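Local coordinates for ferric-siderophore receptor protein (Streptomyces coelicolor, PDB 2X4L) that probably binds ferric siderophores outside the cell and delivers them for uptake, as expected of a solute-binding receptor of an iron transport system, at residues A[30-33]-A[37-40]; A[47-52]-A[104-109]; A[115-120]-A[124-129]. All coordinates share one frame; numbering follows the deposited sequence.

Contact 1: A[30-33]-A[37-40]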
# COMPACT_ATOMS: atom_id res chain seq x y z
N SER A 30 -4.05 25.32 2.59
CA SER A 30 -2.93 25.02 3.49
C SER A 30 -3.02 23.53 3.86
O SER A 30 -4.12 22.97 4.12
CB SER A 30 -3.06 25.96 4.71
OG SER A 30 -2.07 25.67 5.66
N PHE A 31 -1.89 22.85 3.94
CA PHE A 31 -1.87 21.51 4.52
C PHE A 31 -0.55 21.24 5.21
O PHE A 31 0.52 21.41 4.61
CB PHE A 31 -2.06 20.47 3.41
CG PHE A 31 -2.27 19.06 3.95
CD1 PHE A 31 -3.51 18.74 4.53
CD2 PHE A 31 -1.27 18.07 3.85
CE1 PHE A 31 -3.74 17.46 5.04
CE2 PHE A 31 -1.48 16.87 4.42
CZ PHE A 31 -2.69 16.49 4.93
N LYS A 32 -0.60 20.73 6.43
CA LYS A 32 0.61 20.36 7.16
C LYS A 32 0.78 18.83 7.00
O LYS A 32 -0.08 18.09 7.45
CB LYS A 32 0.50 20.79 8.60
CG LYS A 32 1.77 20.42 9.42
CD LYS A 32 1.60 20.85 10.97
CE LYS A 32 2.76 20.31 11.83
NZ LYS A 32 3.96 21.25 11.91
N ASP A 33 1.83 18.39 6.34
CA ASP A 33 1.99 16.95 6.11
C ASP A 33 2.72 16.18 7.22
O ASP A 33 2.94 16.74 8.33
CB ASP A 33 2.71 16.69 4.75
CG ASP A 33 4.25 16.94 4.79
OD1 ASP A 33 4.77 17.27 5.90
OD2 ASP A 33 4.94 16.72 3.82
N THR A 37 5.77 19.66 7.63
CA THR A 37 5.88 20.85 6.83
C THR A 37 4.52 21.32 6.33
O THR A 37 3.67 20.55 5.92
CB THR A 37 6.90 20.71 5.71
OG1 THR A 37 6.52 19.69 4.86
CG2 THR A 37 8.21 20.40 6.25
N THR A 38 4.32 22.63 6.38
CA THR A 38 3.04 23.21 6.02
C THR A 38 3.19 23.85 4.68
O THR A 38 3.96 24.84 4.51
CB THR A 38 2.54 24.27 7.02
OG1 THR A 38 2.35 23.65 8.28
CG2 THR A 38 1.21 24.88 6.55
N VAL A 39 2.44 23.34 3.72
CA VAL A 39 2.42 23.98 2.40
C VAL A 39 1.24 24.93 2.36
O VAL A 39 0.14 24.54 2.72
CB VAL A 39 2.27 22.89 1.30
CG1 VAL A 39 2.15 23.55 -0.10
CG2 VAL A 39 3.45 21.89 1.39
N LYS A 40 1.48 26.17 1.92
CA LYS A 40 0.43 27.19 1.80
C LYS A 40 0.43 27.76 0.41
O LYS A 40 1.46 28.29 -0.03
CB LYS A 40 0.76 28.29 2.79
CG LYS A 40 0.84 27.90 4.26
CD LYS A 40 0.89 29.22 5.15
CE LYS A 40 2.29 29.88 5.21
NZ LYS A 40 3.39 28.92 5.58
O HOH W 1 4.74 23.46 9.71
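Asp33 and Thr37 tie together the turn end of a short antiparallel ladder, their side chains lying alongside each other and pointing the same way. Asp33 OD1 takes two donors of one residue, the backbone N of Thr37 at 3.1 Å and its OG1 at 3.2 Å, both arriving from above the same face of the carboxylate. The Thr37 hydroxyl sits between its own N and carbonyl carbon (chi1 61°), which keeps both donors turned to that oxygen. Asp33 OD2 looks elsewhere: it forms a salt bridge with Arg35 and accepts from the backbone N of Ala144. Between the backbones of the same two residues, Asp33 N donates to Thr37 O at 2.9 Å. Phe31 and Val39 form the hydrogen-bonded pair of the ladder, exchanging two backbone bonds.

On the face carrying Ser30, Lys32, Thr38 and Lys40, the polar chains lie open to solvent. Lys32 runs extended through its first three torsions and bends only at the last (chi4 89°), which brings NZ to Gly36 O and to a water that also bonds Thr38 OG1. The two branches of Thr38 straddle two residues of the other strand: Thr38 OG1 lies 3.4 Å from Lys32 CB, and Thr38 CG2 lies 3.5 Å from Ser30 OG. Lys40 touches Ser30 OG with its CG, then folds away.

The opposite face is apolar and buried. Phe31 swings its ring away from Val39 onto Ile145 and onto Arg158 and Leu162 of helix 153-165, while both Phe31 and Val39 rest on Val143. The arrangement is a beta hairpin whose strands 29-32 and 38-41 are joined by a five-residue loop, its hydrophobic side laid against edge strand 142-146 and a helix, its hydrophilic side facing out.

Contact 2: A[47-52]-A[104-109]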
# COMPACT_ATOMS: atom_id res chain seq x y z
N ASN A 47 -3.33 21.60 -10.37
CA ASN A 47 -2.41 20.65 -11.14
C ASN A 47 -1.61 19.84 -10.16
O ASN A 47 -0.49 20.22 -9.78
CB ASN A 47 -1.45 21.46 -12.02
CG ASN A 47 -2.16 22.25 -13.12
OD1 ASN A 47 -3.36 22.10 -13.37
ND2 ASN A 47 -1.44 23.12 -13.73
N ILE A 48 -2.17 18.71 -9.74
CA ILE A 48 -1.60 17.87 -8.75
C ILE A 48 -0.83 16.75 -9.47
O ILE A 48 -1.33 16.19 -10.48
CB ILE A 48 -2.76 17.22 -7.90
CG1 ILE A 48 -3.53 18.33 -7.17
CG2 ILE A 48 -2.16 16.18 -6.91
CD1 ILE A 48 -4.81 17.75 -6.55
N VAL A 49 0.35 16.44 -8.97
CA VAL A 49 1.05 15.23 -9.40
C VAL A 49 1.25 14.34 -8.22
O VAL A 49 1.58 14.82 -7.15
CB VAL A 49 2.40 15.63 -10.06
CG1 VAL A 49 3.30 14.43 -10.32
CG2 VAL A 49 2.15 16.45 -11.36
N ALA A 50 0.98 13.07 -8.39
CA ALA A 50 1.07 12.17 -7.23
C ALA A 50 1.66 10.80 -7.57
O ALA A 50 1.49 10.30 -8.70
CB ALA A 50 -0.35 11.97 -6.65
N PHE A 51 2.24 10.14 -6.58
CA PHE A 51 2.58 8.75 -6.72
C PHE A 51 1.26 8.04 -7.13
O PHE A 51 0.19 8.38 -6.62
CB PHE A 51 3.07 8.24 -5.36
CG PHE A 51 3.32 6.75 -5.38
CD1 PHE A 51 4.38 6.27 -6.14
CD2 PHE A 51 2.56 5.89 -4.61
CE1 PHE A 51 4.62 4.90 -6.22
CE2 PHE A 51 2.81 4.51 -4.69
CZ PHE A 51 3.85 4.01 -5.49
N THR A 52 1.41 7.04 -8.03
CA THR A 52 0.20 6.42 -8.56
C THR A 52 -0.77 6.01 -7.43
O THR A 52 -1.97 6.23 -7.54
CB THR A 52 0.58 5.25 -9.39
OG1 THR A 52 1.38 5.79 -10.45
CG2 THR A 52 -0.70 4.59 -9.99
N GLU A 104 11.45 16.67 -17.20
CA GLU A 104 10.99 17.59 -18.25
C GLU A 104 9.49 17.45 -18.45
O GLU A 104 8.80 18.45 -18.60
CB GLU A 104 11.71 17.32 -19.58
CG GLU A 104 13.24 17.62 -19.54
CD GLU A 104 13.99 17.20 -20.87
OE1 GLU A 104 13.36 16.98 -21.95
OE2 GLU A 104 15.25 17.11 -20.83
N LYS A 105 8.99 16.21 -18.47
CA LYS A 105 7.56 16.03 -18.68
C LYS A 105 6.82 16.48 -17.44
O LYS A 105 5.67 17.01 -17.53
CB LYS A 105 7.28 14.54 -18.93
CG LYS A 105 5.89 14.29 -19.34
CD LYS A 105 5.77 14.96 -20.80
CE LYS A 105 4.67 14.28 -21.58
NZ LYS A 105 4.59 12.92 -21.02
N TYR A 106 7.40 16.33 -16.21
CA TYR A 106 6.75 16.85 -15.01
C TYR A 106 6.57 18.40 -15.14
O TYR A 106 5.52 18.88 -14.82
CB TYR A 106 7.66 16.49 -13.85
CG TYR A 106 7.27 17.00 -12.50
CD1 TYR A 106 5.98 16.87 -12.01
CD2 TYR A 106 8.20 17.65 -11.67
CE1 TYR A 106 5.64 17.33 -10.72
CE2 TYR A 106 7.87 18.09 -10.41
CZ TYR A 106 6.58 17.89 -9.92
OH TYR A 106 6.15 18.34 -8.68
N ALA A 107 7.66 19.09 -15.54
CA ALA A 107 7.54 20.54 -15.70
C ALA A 107 6.43 20.93 -16.66
O ALA A 107 5.75 21.95 -16.43
CB ALA A 107 8.84 21.08 -16.23
N SER A 108 6.26 20.13 -17.73
CA SER A 108 5.25 20.42 -18.75
C SER A 108 3.82 20.41 -18.18
O SER A 108 2.89 20.97 -18.82
CB SER A 108 5.41 19.50 -19.95
OG SER A 108 4.75 18.32 -19.68
N LEU A 109 3.60 19.80 -17.00
CA LEU A 109 2.26 19.76 -16.38
C LEU A 109 2.00 20.98 -15.59
O LEU A 109 0.92 21.07 -15.01
CB LEU A 109 2.09 18.48 -15.47
CG LEU A 109 2.39 17.16 -16.24
CD1 LEU A 109 2.16 16.06 -15.28
CD2 LEU A 109 1.44 16.94 -17.42
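Val49 meets Tyr106 with its whole isopropyl group: CB, CG1 and CG2 each lie about 3.7 Å from CE1 of the ring. CG2 sits at the ring edge, in its plane, so the tyrosine presents a rim of CH groups rather than a face. The Tyr106 side chain reaches the strand because CG is trans to the backbone N (chi1 176°), carrying the ring off the helix and across the valine. The same Val49 methyl also meets Leu109 CD1 at 3.9 Å, so CG2 touches both the aromatic edge and an aliphatic branch. This tight part is buried further by neighbours, with Val49 also touching Phe69 and Leu94, and Tyr106 touching Leu114 and Pro111.

Toward Asn47 the packing thins and becomes polar. Its carboxamide approaches the end of the 104-109 segment, ND2 lying 3.4 Å from Leu109 O, while firmer partners are found beyond: OD1 accepts from Lys66 NZ and ND2 donates to Ala110 O. The outer surface of the helix, with Glu104, Lys105 and Ser108, faces solvent. There Ser108 folds its hydroxyl back on the helix, OG donating to Lys105 O at 2.7 Å, and Leu109 N bonds Tyr106 O at 3.0 Å as the chain leaves the last turn. Lys105 lays its side chain beside Thr92 and Leu94 of the edge strand 92-95.

The helix belongs to the beta-alpha-beta crossover from edge strand 92-95 to strand 113-118, and packs on the central strand 48-51 by a few side chains; it is part of the layered alpha/beta architecture of this lobe, whose parallel sheet has the Rossmann-like strand order 3-2-1-4-5.

Contact 3: A[115-120]-A[124-129]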
# COMPACT_ATOMS: atom_id res chain seq x y z
N ILE A 115 2.47 14.90 -4.43
CA ILE A 115 1.95 14.20 -3.21
C ILE A 115 2.41 12.73 -3.28
O ILE A 115 2.15 12.07 -4.31
CB ILE A 115 0.40 14.28 -3.15
CG1 ILE A 115 -0.09 15.73 -3.40
CG2 ILE A 115 -0.10 13.68 -1.76
CD1 ILE A 115 -1.64 15.84 -3.23
N THR A 116 3.00 12.24 -2.23
CA THR A 116 3.37 10.84 -2.17
C THR A 116 3.37 10.35 -0.75
O THR A 116 3.02 11.13 0.19
CB THR A 116 4.74 10.66 -2.88
OG1 THR A 116 4.99 9.24 -3.05
CG2 THR A 116 5.95 11.32 -2.12
N THR A 117 3.72 9.10 -0.56
CA THR A 117 3.83 8.54 0.75
C THR A 117 5.28 8.59 1.19
O THR A 117 6.18 8.99 0.45
CB THR A 117 3.34 7.07 0.69
OG1 THR A 117 3.98 6.37 -0.39
CG2 THR A 117 1.82 7.02 0.59
N THR A 118 5.50 8.23 2.46
CA THR A 118 6.88 8.13 2.97
C THR A 118 7.01 6.94 3.95
O THR A 118 6.07 6.69 4.70
CB THR A 118 7.45 9.44 3.62
OG1 THR A 118 8.79 9.18 4.06
CG2 THR A 118 6.59 9.86 4.80
N PHE A 119 8.10 6.20 3.83
CA PHE A 119 8.33 4.96 4.58
C PHE A 119 9.44 5.04 5.59
O PHE A 119 9.85 3.98 6.08
CB PHE A 119 8.62 3.78 3.60
CG PHE A 119 7.41 3.29 2.86
CD1 PHE A 119 6.73 2.16 3.32
CD2 PHE A 119 7.01 3.90 1.70
CE1 PHE A 119 5.61 1.69 2.56
CE2 PHE A 119 5.87 3.45 0.97
CZ PHE A 119 5.19 2.36 1.43
N ASP A 120 9.89 6.25 5.93
CA ASP A 120 11.00 6.26 6.88
C ASP A 120 10.98 7.48 7.75
O ASP A 120 10.20 8.39 7.54
CB ASP A 120 12.36 6.12 6.16
CG ASP A 120 12.67 7.25 5.20
OD1 ASP A 120 12.00 8.22 5.16
OD2 ASP A 120 13.61 7.03 4.38
N THR A 124 11.73 10.50 3.41
CA THR A 124 12.07 10.27 2.00
C THR A 124 10.78 10.20 1.14
O THR A 124 9.82 9.47 1.50
CB THR A 124 12.77 8.96 1.88
OG1 THR A 124 13.98 8.99 2.65
CG2 THR A 124 13.20 8.65 0.42
N LEU A 125 10.73 10.98 0.06
CA LEU A 125 9.50 10.96 -0.80
C LEU A 125 9.46 9.66 -1.60
O LEU A 125 10.33 9.44 -2.47
CB LEU A 125 9.46 12.18 -1.72
CG LEU A 125 9.39 13.54 -0.98
CD1 LEU A 125 9.32 14.67 -2.01
CD2 LEU A 125 8.22 13.55 -0.01
N TRP A 126 8.47 8.82 -1.32
CA TRP A 126 8.45 7.49 -1.96
C TRP A 126 8.30 7.59 -3.46
O TRP A 126 7.44 8.33 -4.01
CB TRP A 126 7.23 6.74 -1.41
CG TRP A 126 7.10 5.30 -1.91
CD1 TRP A 126 6.05 4.81 -2.58
CD2 TRP A 126 7.98 4.18 -1.64
NE1 TRP A 126 6.20 3.44 -2.76
CE2 TRP A 126 7.35 3.04 -2.15
CE3 TRP A 126 9.20 4.02 -0.93
CZ2 TRP A 126 7.90 1.77 -2.06
CZ3 TRP A 126 9.78 2.74 -0.84
CH2 TRP A 126 9.10 1.64 -1.38
N SER A 127 9.21 6.92 -4.14
CA SER A 127 9.21 6.72 -5.59
C SER A 127 9.74 7.93 -6.38
O SER A 127 9.81 7.86 -7.62
CB SER A 127 7.78 6.32 -6.10
OG SER A 127 7.86 5.64 -7.36
N VAL A 128 10.12 9.02 -5.71
CA VAL A 128 10.71 10.16 -6.41
C VAL A 128 12.16 9.73 -6.59
O VAL A 128 12.84 9.37 -5.62
CB VAL A 128 10.60 11.46 -5.57
CG1 VAL A 128 11.34 12.58 -6.27
CG2 VAL A 128 9.15 11.87 -5.47
N PRO A 129 12.67 9.74 -7.84
CA PRO A 129 14.01 9.21 -8.07
C PRO A 129 15.04 9.92 -7.20
O PRO A 129 15.08 11.15 -7.20
CB PRO A 129 14.27 9.42 -9.53
CG PRO A 129 13.00 9.77 -10.17
CD PRO A 129 11.96 10.10 -9.09
O HOH W 2 9.72 6.65 1.51
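Thr124 O is gripped twice, by Thr118 OG1 at 2.8 Å and by a water that in turn accepts from Phe119 N. Asp120 holds the same residue with both carboxylate oxygens: OD1 takes Thr124 N at 2.9 Å and OD2 takes Thr124 OG1 at 2.6 Å, each through its syn lone pair. Farther along, Trp126 N donates to Thr117 O at 2.9 Å, and Thr116 OG1 donates to Trp126 O at 2.8 Å. The chain thus doubles back at the C-terminal end of the parallel strand 113-118 and passes into a type II turn from Leu125 to Val128; loops at such strand ends commonly border the ligand cleft in this family. The indole lies beside Thr117, and Phe119 comes over one of its faces, CE2 3.4 Å above the plane and over the centre, with the planes of the two rings at 47°. Phe51 and Trp98 make edge-to-face pairs with the indole, and NE1 bonds Glu299 OE1. A leucine in place of Trp126 would probably leave Glu299 without that donor and the Phe119 ring without the flat surface it rests on. Thr116 CG2 packs on Leu125 CB at 3.6 Å.

In the fold
Contacts 2 and 3 share one parallel sheet: strands 48-51 and 113-118 are neighbours, with Val49 O 2.9 Å from Ile115 N and Phe51 N 3.0 Å from Ile115 O, both probable hydrogen bonds. Their centres are 15 Å apart. Contact 1 is a separate hairpin, with its centre 19 Å from that of contact 2 and 16 Å from that of contact 3; its nearest atoms stay about 6 Å from contact 3. Strand 142-146 lies between them, and Arg35 of the hairpin turn touches Leu125. Contact 3 sits closest to the centre of the chain, about 12 Å away, where its link to Glu299 is consistent with a place near the siderophore cleft.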